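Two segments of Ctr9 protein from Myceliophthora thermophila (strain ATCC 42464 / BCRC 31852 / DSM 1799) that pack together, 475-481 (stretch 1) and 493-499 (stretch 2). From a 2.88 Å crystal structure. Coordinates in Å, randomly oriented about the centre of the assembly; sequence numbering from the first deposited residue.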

# COMPACT_ATOMS: atom_id res chain seq x y z
N VAL A 475 -8.07 -6.13 -1.59
CA VAL A 475 -6.70 -5.75 -1.20
C VAL A 475 -5.82 -6.98 -1.03
O VAL A 475 -4.65 -6.98 -1.44
CB VAL A 475 -6.67 -4.96 0.13
CG1 VAL A 475 -5.25 -4.78 0.63
CG2 VAL A 475 -7.34 -3.61 -0.02
N LEU A 476 -6.37 -8.01 -0.40
CA LEU A 476 -5.64 -9.26 -0.17
C LEU A 476 -5.30 -10.00 -1.47
O LEU A 476 -4.19 -10.52 -1.63
CB LEU A 476 -6.46 -10.19 0.73
CG LEU A 476 -6.46 -9.83 2.21
CD1 LEU A 476 -7.60 -10.54 2.93
CD2 LEU A 476 -5.11 -10.16 2.84
N LEU A 477 -6.25 -10.03 -2.39
CA LEU A 477 -6.08 -10.67 -3.67
C LEU A 477 -5.02 -10.00 -4.53
O LEU A 477 -4.20 -10.67 -5.16
CB LEU A 477 -7.39 -10.66 -4.44
CG LEU A 477 -8.55 -11.40 -3.79
CD1 LEU A 477 -9.75 -11.32 -4.72
CD2 LEU A 477 -8.17 -12.85 -3.49
N ASN A 478 -5.08 -8.68 -4.59
CA ASN A 478 -4.09 -7.90 -5.32
C ASN A 478 -2.70 -8.17 -4.74
O ASN A 478 -1.77 -8.55 -5.44
CB ASN A 478 -4.44 -6.41 -5.25
CG ASN A 478 -5.58 -6.03 -6.20
OD1 ASN A 478 -6.00 -6.82 -7.06
ND2 ASN A 478 -6.07 -4.81 -6.06
N LEU A 479 -2.61 -8.00 -3.43
CA LEU A 479 -1.39 -8.20 -2.70
C LEU A 479 -0.85 -9.61 -2.88
O LEU A 479 0.35 -9.84 -2.78
CB LEU A 479 -1.66 -7.94 -1.22
CG LEU A 479 -0.47 -7.57 -0.36
CD1 LEU A 479 0.10 -6.25 -0.83
CD2 LEU A 479 -0.93 -7.48 1.09
N ALA A 480 -1.76 -10.56 -3.10
CA ALA A 480 -1.38 -11.94 -3.34
C ALA A 480 -0.73 -12.07 -4.69
O ALA A 480 0.29 -12.74 -4.83
CB ALA A 480 -2.59 -12.85 -3.27
N ARG A 481 -1.33 -11.44 -5.69
CA ARG A 481 -0.77 -11.42 -7.01
C ARG A 481 0.58 -10.68 -7.05
O ARG A 481 1.49 -11.10 -7.74
CB ARG A 481 -1.77 -10.87 -8.02
CG ARG A 481 -1.15 -10.72 -9.38
CD ARG A 481 -2.14 -10.63 -10.53
NE ARG A 481 -1.40 -10.40 -11.76
CZ ARG A 481 -1.96 -10.27 -12.95
NH1 ARG A 481 -3.27 -10.34 -13.06
NH2 ARG A 481 -1.19 -10.05 -14.03
N GLN A 493 -0.07 -16.97 2.16
CA GLN A 493 -0.65 -16.55 3.43
C GLN A 493 -1.85 -15.68 3.15
O GLN A 493 -2.93 -15.90 3.68
CB GLN A 493 0.38 -15.80 4.28
CG GLN A 493 1.62 -16.64 4.66
CD GLN A 493 1.62 -17.18 6.09
OE1 GLN A 493 1.14 -16.52 7.02
NE2 GLN A 493 2.19 -18.37 6.28
N CYS A 494 -1.64 -14.69 2.29
CA CYS A 494 -2.73 -13.82 1.84
C CYS A 494 -3.95 -14.64 1.46
O CYS A 494 -5.04 -14.40 1.97
CB CYS A 494 -2.31 -12.97 0.63
SG CYS A 494 -1.14 -11.62 0.94
N LEU A 495 -3.77 -15.61 0.58
CA LEU A 495 -4.88 -16.40 0.05
C LEU A 495 -5.47 -17.29 1.11
O LEU A 495 -6.64 -17.64 1.03
CB LEU A 495 -4.44 -17.25 -1.15
CG LEU A 495 -4.10 -16.52 -2.44
CD1 LEU A 495 -4.03 -17.49 -3.60
CD2 LEU A 495 -5.11 -15.42 -2.75
N GLN A 496 -4.66 -17.66 2.10
CA GLN A 496 -5.17 -18.36 3.28
C GLN A 496 -6.14 -17.52 4.12
O GLN A 496 -7.15 -18.03 4.61
CB GLN A 496 -4.02 -18.85 4.13
CG GLN A 496 -3.19 -19.92 3.47
CD GLN A 496 -1.90 -20.19 4.22
OE1 GLN A 496 -1.60 -19.53 5.21
NE2 GLN A 496 -1.13 -21.16 3.76
N GLN A 497 -5.84 -16.24 4.28
CA GLN A 497 -6.73 -15.34 5.02
C GLN A 497 -7.95 -14.93 4.19
O GLN A 497 -8.99 -14.54 4.73
CB GLN A 497 -5.99 -14.08 5.47
CG GLN A 497 -4.57 -14.31 5.96
CD GLN A 497 -3.86 -13.01 6.28
OE1 GLN A 497 -4.50 -11.98 6.49
NE2 GLN A 497 -2.54 -13.05 6.31
N VAL A 498 -7.82 -15.01 2.87
CA VAL A 498 -8.96 -14.79 1.99
C VAL A 498 -9.84 -16.02 2.06
O VAL A 498 -11.06 -15.91 1.94
CB VAL A 498 -8.53 -14.57 0.53
CG1 VAL A 498 -9.75 -14.42 -0.39
CG2 VAL A 498 -7.63 -13.34 0.42
N GLU A 499 -9.23 -17.19 2.22
CA GLU A 499 -9.96 -18.43 2.45
C GLU A 499 -10.85 -18.22 3.69
O GLU A 499 -12.09 -18.33 3.62
CB GLU A 499 -8.98 -19.60 2.64
CG GLU A 499 -9.56 -20.96 3.03
CD GLU A 499 -8.48 -22.01 3.34
OE1 GLU A 499 -7.27 -21.69 3.40
OE2 GLU A 499 -8.84 -23.19 3.54

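Two antiparallel helices can pack mainly through the fit of small and branched apolar side chains, with no hydrogen bond between them, and this pair from Ctr9 illustrates the principle well. Both stretches are helical throughout and belong to helices that extend beyond them in each direction. Their N-to-C directions differ by 157°, close to antiparallel, and their axes approach to 8.8 Å. Helical backbone hydrogen bonds run within each stretch: Ala480 N donates to Leu476 O at 2.8 Å, for example, and Val498 N to Cys494 O at 3.0 Å. No hydrogen bond crosses between the helices, so the contact rests mainly on packing; 352 Å² is buried, summed over both sides.

The backbones come nearest where the side chains are small. Ala480 CA and Cys494 CA lie 5.7 Å apart, and both residues direct their CA-to-CB bonds toward the opposing helix. A methyl group and a short thiol side chain suit such a narrow gap: Ala480 CB meets Cys494 CB at 3.9 Å. Cys494 also packs against the backbone of the first helix, its CB lying 3.8 Å from Leu476 O, while its sulfur extends to Leu479, with SG 4.1 Å from CD2 of that leucine. Leu479 points sideways and contributes little area.

One turn before Ala480, Leu476 points toward the second helix and has the largest area covered by it, 82 Å². Because the helices run in opposite directions, its counterpart Val498 lies one turn after Cys494. Leu476 CB and Val498 CG2 approach to 3.4 Å, a tight apolar contact. Leu476 CD2 also lies 4.1 Å from Gln497 OE1. Gln497 is partly exposed, and its amide oxygen is the atom that comes nearest the leucine; a polar side chain is tolerable where burial is incomplete.

Leu477 and Leu495 show how long side chains can join an interface that their CA-to-CB bonds do not face. That bond points away in Leu477 and sideways in Leu495, yet the ends of both side chains come nearer to the opposite helix. Each adopts an m,t rotamer. Leu477 CD2 lies 3.8 Å from Val498 CG1 and 4.1 Å from Leu495 CD2, and the latter methyl also packs 3.6 Å from Ala480 CB. Leu495 thus packs against Ala480 and Leu477 together, while Leu477 also meets Val498; Asn478, Gln496 and Glu499, all partly exposed, make no contact across the pair.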